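Local coordinates for protein tartronic semialdehyde reductase (Salmonella typhimurium, PDB 1YB4) that probably catalyses the reversible NAD(P)H-dependent reduction of tartronate semialdehyde (2-hydroxy-3-oxopropanoate) to (R)-glycerate, at residues A[136-141]-A[150-155]; A[74-79]-A[108-113]. All blocks are in the same frame, centred on the assembly; numbering follows the deposited sequence.

Interaction 1: A[136-141]-A[150-155]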
ATOM      1  N   ILE A 136      20.813  -5.864 -23.175  1.00 28.33           N
ATOM      2  CA  ILE A 136      20.424  -7.260 -23.286  1.00 29.12           C
ATOM      3  C   ILE A 136      20.874  -8.118 -22.100  1.00 31.41           C
ATOM      4  O   ILE A 136      22.075  -8.266 -21.847  1.00 33.43           O
ATOM      5  CB  ILE A 136      20.993  -7.838 -24.592  1.00 26.59           C
ATOM      6  CG1 ILE A 136      20.536  -6.979 -25.777  1.00 26.16           C
ATOM      7  CG2 ILE A 136      20.546  -9.251 -24.771  1.00 25.31           C
ATOM      8  CD1 ILE A 136      21.212  -7.337 -27.107  1.00 26.23           C
HETATM    9  N   MSE A 137      19.914  -8.681 -21.367  1.00 31.49           N
HETATM   10  CA  MSE A 137      20.238  -9.532 -20.225  1.00 33.01           C
HETATM   11  C   MSE A 137      19.984 -10.959 -20.680  1.00 29.77           C
HETATM   12  O   MSE A 137      18.905 -11.277 -21.170  1.00 30.48           O
HETATM   13  CB  MSE A 137      19.379  -9.152 -19.022  1.00 38.07           C
HETATM   14  CG  MSE A 137      18.430  -8.019 -19.316  1.00 49.39           C
HETATM   15 SE   MSE A 137      18.198  -6.775 -17.862  1.00 59.71          SE
HETATM   16  CE  MSE A 137      17.426  -5.293 -18.858  1.00 53.90           C
ATOM     17  N   VAL A 138      20.980 -11.819 -20.499  1.00 28.74           N
ATOM     18  CA  VAL A 138      20.907 -13.186 -20.993  1.00 29.49           C
ATOM     19  C   VAL A 138      21.015 -14.348 -20.016  1.00 32.06           C
ATOM     20  O   VAL A 138      21.911 -14.393 -19.167  1.00 34.40           O
ATOM     21  CB  VAL A 138      22.010 -13.415 -22.070  1.00 28.56           C
ATOM     22  CG1 VAL A 138      21.845 -14.784 -22.712  1.00 25.73           C
ATOM     23  CG2 VAL A 138      21.968 -12.313 -23.120  1.00 25.22           C
ATOM     24  N   GLY A 139      20.123 -15.317 -20.184  1.00 30.33           N
ATOM     25  CA  GLY A 139      20.151 -16.502 -19.350  1.00 30.75           C
ATOM     26  C   GLY A 139      20.518 -17.692 -20.222  1.00 33.00           C
ATOM     27  O   GLY A 139      19.920 -17.895 -21.283  1.00 29.71           O
ATOM     28  N   GLY A 140      21.514 -18.464 -19.792  1.00 34.49           N
ATOM     29  CA  GLY A 140      21.927 -19.622 -20.562  1.00 34.22           C
ATOM     30  C   GLY A 140      23.334 -20.091 -20.261  1.00 35.97           C
ATOM     31  O   GLY A 140      23.944 -19.666 -19.278  1.00 32.38           O
ATOM     32  N   GLU A 141      23.836 -20.985 -21.112  1.00 38.43           N
ATOM     33  CA  GLU A 141      25.182 -21.532 -20.988  1.00 40.22           C
ATOM     34  C   GLU A 141      26.177 -20.601 -21.674  1.00 39.66           C
ATOM     35  O   GLU A 141      25.948 -20.177 -22.806  1.00 42.31           O
ATOM     36  CB  GLU A 141      25.233 -22.909 -21.632  1.00 44.34           C
ATOM     37  CG  GLU A 141      24.634 -23.991 -20.766  1.00 50.01           C
ATOM     38  CD  GLU A 141      23.801 -24.982 -21.553  1.00 54.31           C
ATOM     39  OE1 GLU A 141      23.509 -26.062 -20.996  1.00 58.97           O
ATOM     40  OE2 GLU A 141      23.424 -24.685 -22.712  1.00 54.88           O
ATOM     41  N   PRO A 150      28.322 -12.255 -31.028  1.00 35.94           N
ATOM     42  CA  PRO A 150      28.593 -11.341 -32.154  1.00 36.01           C
ATOM     43  C   PRO A 150      27.311 -10.726 -32.735  1.00 35.70           C
ATOM     44  O   PRO A 150      27.320  -9.600 -33.258  1.00 31.38           O
ATOM     45  CB  PRO A 150      29.306 -12.233 -33.164  1.00 33.34           C
ATOM     46  CG  PRO A 150      30.014 -13.210 -32.289  1.00 34.78           C
ATOM     47  CD  PRO A 150      28.981 -13.554 -31.242  1.00 33.21           C
ATOM     48  N   LEU A 151      26.215 -11.477 -32.644  1.00 35.19           N
ATOM     49  CA  LEU A 151      24.930 -11.003 -33.139  1.00 33.31           C
ATOM     50  C   LEU A 151      24.346 -10.031 -32.119  1.00 32.33           C
ATOM     51  O   LEU A 151      23.836  -8.974 -32.481  1.00 33.37           O
ATOM     52  CB  LEU A 151      23.982 -12.174 -33.349  1.00 33.15           C
ATOM     53  CG  LEU A 151      24.577 -13.330 -34.147  1.00 37.79           C
ATOM     54  CD1 LEU A 151      23.501 -14.383 -34.355  1.00 41.35           C
ATOM     55  CD2 LEU A 151      25.119 -12.833 -35.481  1.00 36.11           C
ATOM     56  N   PHE A 152      24.408 -10.388 -30.842  1.00 31.68           N
ATOM     57  CA  PHE A 152      23.901  -9.478 -29.821  1.00 30.85           C
ATOM     58  C   PHE A 152      24.622  -8.131 -29.977  1.00 31.57           C
ATOM     59  O   PHE A 152      24.010  -7.067 -29.818  1.00 28.90           O
ATOM     60  CB  PHE A 152      24.163 -10.020 -28.411  1.00 26.36           C
ATOM     61  CG  PHE A 152      23.255 -11.149 -27.999  1.00 23.53           C
ATOM     62  CD1 PHE A 152      21.907 -11.161 -28.367  1.00 24.16           C
ATOM     63  CD2 PHE A 152      23.733 -12.176 -27.192  1.00 21.90           C
ATOM     64  CE1 PHE A 152      21.043 -12.182 -27.933  1.00 23.22           C
ATOM     65  CE2 PHE A 152      22.872 -13.204 -26.750  1.00 25.31           C
ATOM     66  CZ  PHE A 152      21.532 -13.204 -27.122  1.00 21.18           C
ATOM     67  N   ASP A 153      25.917  -8.191 -30.308  1.00 32.25           N
ATOM     68  CA  ASP A 153      26.749  -6.989 -30.473  1.00 33.34           C
ATOM     69  C   ASP A 153      26.196  -6.048 -31.520  1.00 33.10           C
ATOM     70  O   ASP A 153      26.405  -4.842 -31.448  1.00 35.63           O
ATOM     71  CB  ASP A 153      28.186  -7.355 -30.857  1.00 36.62           C
ATOM     72  CG  ASP A 153      29.053  -7.693 -29.658  1.00 40.12           C
ATOM     73  OD1 ASP A 153      30.140  -8.280 -29.851  1.00 42.66           O
ATOM     74  OD2 ASP A 153      28.663  -7.363 -28.526  1.00 42.91           O
ATOM     75  N   ILE A 154      25.506  -6.606 -32.506  1.00 33.63           N
ATOM     76  CA  ILE A 154      24.908  -5.806 -33.563  1.00 32.56           C
ATOM     77  C   ILE A 154      23.599  -5.219 -33.061  1.00 32.02           C
ATOM     78  O   ILE A 154      23.236  -4.111 -33.422  1.00 35.18           O
ATOM     79  CB  ILE A 154      24.594  -6.661 -34.792  1.00 33.13           C
ATOM     80  CG1 ILE A 154      25.871  -7.298 -35.316  1.00 31.46           C
ATOM     81  CG2 ILE A 154      23.939  -5.814 -35.863  1.00 35.31           C
ATOM     82  CD1 ILE A 154      25.621  -8.325 -36.376  1.00 33.62           C
ATOM     83  N   LEU A 155      22.902  -5.965 -32.207  1.00 31.28           N
ATOM     84  CA  LEU A 155      21.611  -5.539 -31.678  1.00 31.88           C
ATOM     85  C   LEU A 155      21.620  -4.552 -30.507  1.00 32.66           C
ATOM     86  O   LEU A 155      20.653  -3.833 -30.307  1.00 34.25           O
ATOM     87  CB  LEU A 155      20.794  -6.771 -31.286  1.00 29.38           C
ATOM     88  CG  LEU A 155      20.535  -7.800 -32.389  1.00 28.99           C
ATOM     89  CD1 LEU A 155      19.841  -9.026 -31.814  1.00 23.32           C
ATOM     90  CD2 LEU A 155      19.691  -7.173 -33.473  1.00 26.01           C
TER
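The Phe152 ring reaches from its helix to the strand and meets two aliphatic side chains there, Ile136 and Val138. Val138 approaches it from the opposite direction: CG2 comes to 3.8 Å from Phe152 CE2, lying oblique to the ring. Ile136 crosses the phenylalanine at a slant and uses both of its branches. Its CG2 sits over one ring face, 4.3 Å above the plane and displaced toward the rim, while the longer branch runs back toward the helix. With CG1 anti to the carbonyl carbon (chi1 -55°) and the chain extended beyond it, CD1 lands at the base of the aromatic side chain, 4.1 Å from Phe152 CD1. The same methyl also touches Leu155 CB at 4.2 Å, one helical turn on. No hydrogen bond forms; the meeting side chains are apolar and buried, and Ile136 CD1 also lies 3.9 Å from Phe152 O. Over residues 136-139 and 150-155 the axes run nearly antiparallel, at 155°, and come within 10.7 Å, as expected for the first two elements of a beta-alpha-beta unit. Helix 142-155 thus packs on the sheet, where Ala120 of strand 115-123 and Ile159 of strand 158-163 each touch both Ile136 and Phe152.

Interaction 2: A[74-79]-A[108-113]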
ATOM      1  N   ASP A  74       3.644 -20.970 -28.290  1.00 53.81           N
ATOM      2  CA  ASP A  74       3.079 -21.495 -29.519  1.00 53.45           C
ATOM      3  C   ASP A  74       4.139 -21.495 -30.614  1.00 53.06           C
ATOM      4  O   ASP A  74       4.206 -22.416 -31.424  1.00 53.39           O
ATOM      5  CB  ASP A  74       1.875 -20.651 -29.940  1.00 55.63           C
ATOM      6  CG  ASP A  74       1.038 -21.324 -31.013  1.00 58.31           C
ATOM      7  OD1 ASP A  74       0.138 -20.654 -31.560  1.00 59.53           O
ATOM      8  OD2 ASP A  74       1.274 -22.517 -31.304  1.00 58.66           O
ATOM      9  N   VAL A  75       4.967 -20.457 -30.651  1.00 51.87           N
ATOM     10  CA  VAL A  75       6.019 -20.403 -31.653  1.00 50.73           C
ATOM     11  C   VAL A  75       6.923 -21.598 -31.425  1.00 52.06           C
ATOM     12  O   VAL A  75       7.392 -22.233 -32.364  1.00 51.62           O
ATOM     13  CB  VAL A  75       6.862 -19.121 -31.540  1.00 48.61           C
ATOM     14  CG1 VAL A  75       8.168 -19.285 -32.307  1.00 46.18           C
ATOM     15  CG2 VAL A  75       6.083 -17.948 -32.097  1.00 47.23           C
ATOM     16  N   LEU A  76       7.161 -21.904 -30.158  1.00 53.02           N
ATOM     17  CA  LEU A  76       8.011 -23.024 -29.812  1.00 55.80           C
ATOM     18  C   LEU A  76       7.344 -24.370 -30.049  1.00 59.20           C
ATOM     19  O   LEU A  76       7.843 -25.188 -30.821  1.00 60.98           O
ATOM     20  CB  LEU A  76       8.453 -22.912 -28.351  1.00 53.84           C
ATOM     21  CG  LEU A  76       9.878 -22.424 -28.045  1.00 52.50           C
ATOM     22  CD1 LEU A  76      10.506 -21.768 -29.258  1.00 50.58           C
ATOM     23  CD2 LEU A  76       9.831 -21.458 -26.864  1.00 50.25           C
ATOM     24  N   PHE A  77       6.208 -24.605 -29.411  1.00 62.39           N
ATOM     25  CA  PHE A  77       5.557 -25.896 -29.567  1.00 67.12           C
ATOM     26  C   PHE A  77       4.135 -25.844 -30.116  1.00 70.24           C
ATOM     27  O   PHE A  77       3.184 -26.244 -29.447  1.00 71.27           O
ATOM     28  CB  PHE A  77       5.587 -26.620 -28.222  1.00 66.37           C
ATOM     29  CG  PHE A  77       6.793 -26.283 -27.395  1.00 66.40           C
ATOM     30  CD1 PHE A  77       6.732 -25.282 -26.428  1.00 66.28           C
ATOM     31  CD2 PHE A  77       8.001 -26.934 -27.605  1.00 66.00           C
ATOM     32  CE1 PHE A  77       7.859 -24.933 -25.684  1.00 65.41           C
ATOM     33  CE2 PHE A  77       9.136 -26.588 -26.862  1.00 67.07           C
ATOM     34  CZ  PHE A  77       9.063 -25.587 -25.902  1.00 64.45           C
ATOM     35  N   GLY A  78       4.000 -25.349 -31.340  1.00 73.39           N
ATOM     36  CA  GLY A  78       2.694 -25.262 -31.968  1.00 77.03           C
ATOM     37  C   GLY A  78       2.753 -26.047 -33.255  1.00 79.87           C
ATOM     38  O   GLY A  78       3.833 -26.487 -33.645  1.00 80.11           O
ATOM     39  N   GLU A  79       1.616 -26.224 -33.923  1.00 83.72           N
ATOM     40  CA  GLU A  79       1.602 -26.984 -35.171  1.00 86.85           C
ATOM     41  C   GLU A  79       2.642 -26.466 -36.172  1.00 88.46           C
ATOM     42  O   GLU A  79       3.551 -27.201 -36.560  1.00 88.16           O
ATOM     43  CB  GLU A  79       0.199 -26.975 -35.796  1.00 86.77           C
ATOM     44  CG  GLU A  79      -0.320 -25.611 -36.214  1.00 87.85           C
ATOM     45  CD  GLU A  79      -1.538 -25.188 -35.426  1.00 89.07           C
ATOM     46  OE1 GLU A  79      -1.377 -24.731 -34.273  1.00 89.29           O
ATOM     47  OE2 GLU A  79      -2.660 -25.326 -35.961  1.00 89.94           O
ATOM     48  N   GLN A 108      14.184 -26.185 -21.007  1.00 53.34           N
ATOM     49  CA  GLN A 108      14.478 -27.609 -20.887  1.00 55.94           C
ATOM     50  C   GLN A 108      13.699 -28.454 -21.888  1.00 54.41           C
ATOM     51  O   GLN A 108      14.124 -29.557 -22.221  1.00 53.60           O
ATOM     52  CB  GLN A 108      14.242 -28.110 -19.460  1.00 58.86           C
ATOM     53  CG  GLN A 108      12.806 -28.158 -19.014  1.00 65.97           C
ATOM     54  CD  GLN A 108      12.687 -28.632 -17.574  1.00 71.54           C
ATOM     55  OE1 GLN A 108      13.219 -29.687 -17.213  1.00 74.45           O
ATOM     56  NE2 GLN A 108      11.986 -27.857 -16.742  1.00 72.18           N
ATOM     57  N   ARG A 109      12.566 -27.946 -22.371  1.00 51.84           N
ATOM     58  CA  ARG A 109      11.799 -28.688 -23.362  1.00 50.49           C
ATOM     59  C   ARG A 109      12.631 -28.694 -24.628  1.00 49.13           C
ATOM     60  O   ARG A 109      12.918 -29.745 -25.187  1.00 51.78           O
ATOM     61  CB  ARG A 109      10.455 -28.027 -23.652  1.00 50.56           C
ATOM     62  CG  ARG A 109       9.333 -28.440 -22.730  1.00 54.75           C
ATOM     63  CD  ARG A 109       8.018 -28.448 -23.495  1.00 58.38           C
ATOM     64  NE  ARG A 109       6.973 -27.657 -22.849  1.00 60.98           N
ATOM     65  CZ  ARG A 109       5.818 -27.354 -23.428  1.00 61.66           C
ATOM     66  NH1 ARG A 109       5.569 -27.777 -24.663  1.00 61.47           N
ATOM     67  NH2 ARG A 109       4.915 -26.631 -22.780  1.00 63.26           N
ATOM     68  N   VAL A 110      13.014 -27.505 -25.078  1.00 46.90           N
ATOM     69  CA  VAL A 110      13.836 -27.370 -26.269  1.00 44.81           C
ATOM     70  C   VAL A 110      15.155 -28.121 -26.049  1.00 46.27           C
ATOM     71  O   VAL A 110      15.658 -28.781 -26.957  1.00 45.23           O
ATOM     72  CB  VAL A 110      14.107 -25.865 -26.582  1.00 43.26           C
ATOM     73  CG1 VAL A 110      15.269 -25.711 -27.539  1.00 42.77           C
ATOM     74  CG2 VAL A 110      12.875 -25.236 -27.194  1.00 40.69           C
ATOM     75  N   ASN A 111      15.698 -28.041 -24.834  1.00 48.25           N
ATOM     76  CA  ASN A 111      16.959 -28.718 -24.511  1.00 51.58           C
ATOM     77  C   ASN A 111      16.890 -30.234 -24.688  1.00 53.87           C
ATOM     78  O   ASN A 111      17.882 -30.860 -25.074  1.00 52.31           O
ATOM     79  CB  ASN A 111      17.411 -28.409 -23.078  1.00 48.95           C
ATOM     80  CG  ASN A 111      18.104 -27.053 -22.951  1.00 49.37           C
ATOM     81  OD1 ASN A 111      18.469 -26.635 -21.850  1.00 46.32           O
ATOM     82  ND2 ASN A 111      18.289 -26.364 -24.074  1.00 46.61           N
ATOM     83  N   GLU A 112      15.730 -30.823 -24.399  1.00 54.60           N
ATOM     84  CA  GLU A 112      15.572 -32.263 -24.539  1.00 55.11           C
ATOM     85  C   GLU A 112      15.215 -32.633 -25.973  1.00 54.90           C
ATOM     86  O   GLU A 112      15.000 -33.801 -26.283  1.00 54.90           O
ATOM     87  CB  GLU A 112      14.525 -32.797 -23.544  1.00 56.76           C
ATOM     88  CG  GLU A 112      13.129 -32.206 -23.662  1.00 60.70           C
ATOM     89  CD  GLU A 112      12.277 -32.488 -22.430  1.00 62.47           C
ATOM     90  OE1 GLU A 112      12.728 -32.176 -21.309  1.00 62.37           O
ATOM     91  OE2 GLU A 112      11.154 -33.018 -22.576  1.00 65.08           O
HETATM   92  N   MSE A 113      15.164 -31.633 -26.848  1.00 55.88           N
HETATM   93  CA  MSE A 113      14.873 -31.873 -28.254  1.00 56.98           C
HETATM   94  C   MSE A 113      16.152 -31.715 -29.064  1.00 55.37           C
HETATM   95  O   MSE A 113      16.144 -31.831 -30.287  1.00 56.38           O
HETATM   96  CB  MSE A 113      13.819 -30.902 -28.764  1.00 63.74           C
HETATM   97  CG  MSE A 113      12.500 -31.008 -28.040  1.00 73.61           C
HETATM   98 SE   MSE A 113      11.040 -30.357 -29.108  1.00 87.58          SE
HETATM   99  CE  MSE A 113      10.256 -32.066 -29.586  1.00 82.13           C
TER
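Phe77 and Arg109 form a cation-pi stack between the C-terminal ends of two helices in the Rossmann-type NAD-binding domain, 69-77 and 100-111. The guanidinium lies nearly flat on the ring, with the planes 23° apart and Arg109 CZ 4.1 Å from the ring centroid. Bends at chi2 and chi3 fold the arginine chain across the aromatic face instead of letting it run straight past. That route also lays its aliphatic part on the ring: Arg109 CD makes a CH-pi contact, 4.0 Å from the centroid. The positive charge has a second, weak partner in a long ion pair from NH2 to Glu73 OE2. The remaining contacts across the pair are apolar. Val110 CG2 lies 4.0 Å from Phe77 CE2, oblique to the ring, and the two side chains cross at about a right angle. The same methyl meets Leu76 CG at 4.2 Å. Leu76 and Val110 are buried, and both also touch Ile92 of strand 90-94, so this inner part of the contact rests on the sheet. The ring itself is sandwiched: Leu76 CB is over one face, and over the opposite face Arg109 NH1 comes within 3.3 Å of Phe77 CD1.

Following the chain from the N terminus, the first segment met is on helix 69-77; the chain then passes through strand 90-94 and into helix 100-111, whose end comes back to helix 69-77 and closes interaction 2. Strand 115-123 follows, and after helix 125-131 the chain enters strand 134-139. Helix 142-155 follows directly, and its last turns close interaction 1, a much shorter loop. The two loops come in series, neither nesting nor crossing. Interaction 2 ties helix to helix, whereas interaction 1 ties a helix to the sheet. Their centres are about 21 Å apart and their nearest atoms about 5 Å, yet strand 115-123 borders both: Tyr117 touches Leu76, and Asp119 is backbone-bonded to Gly139.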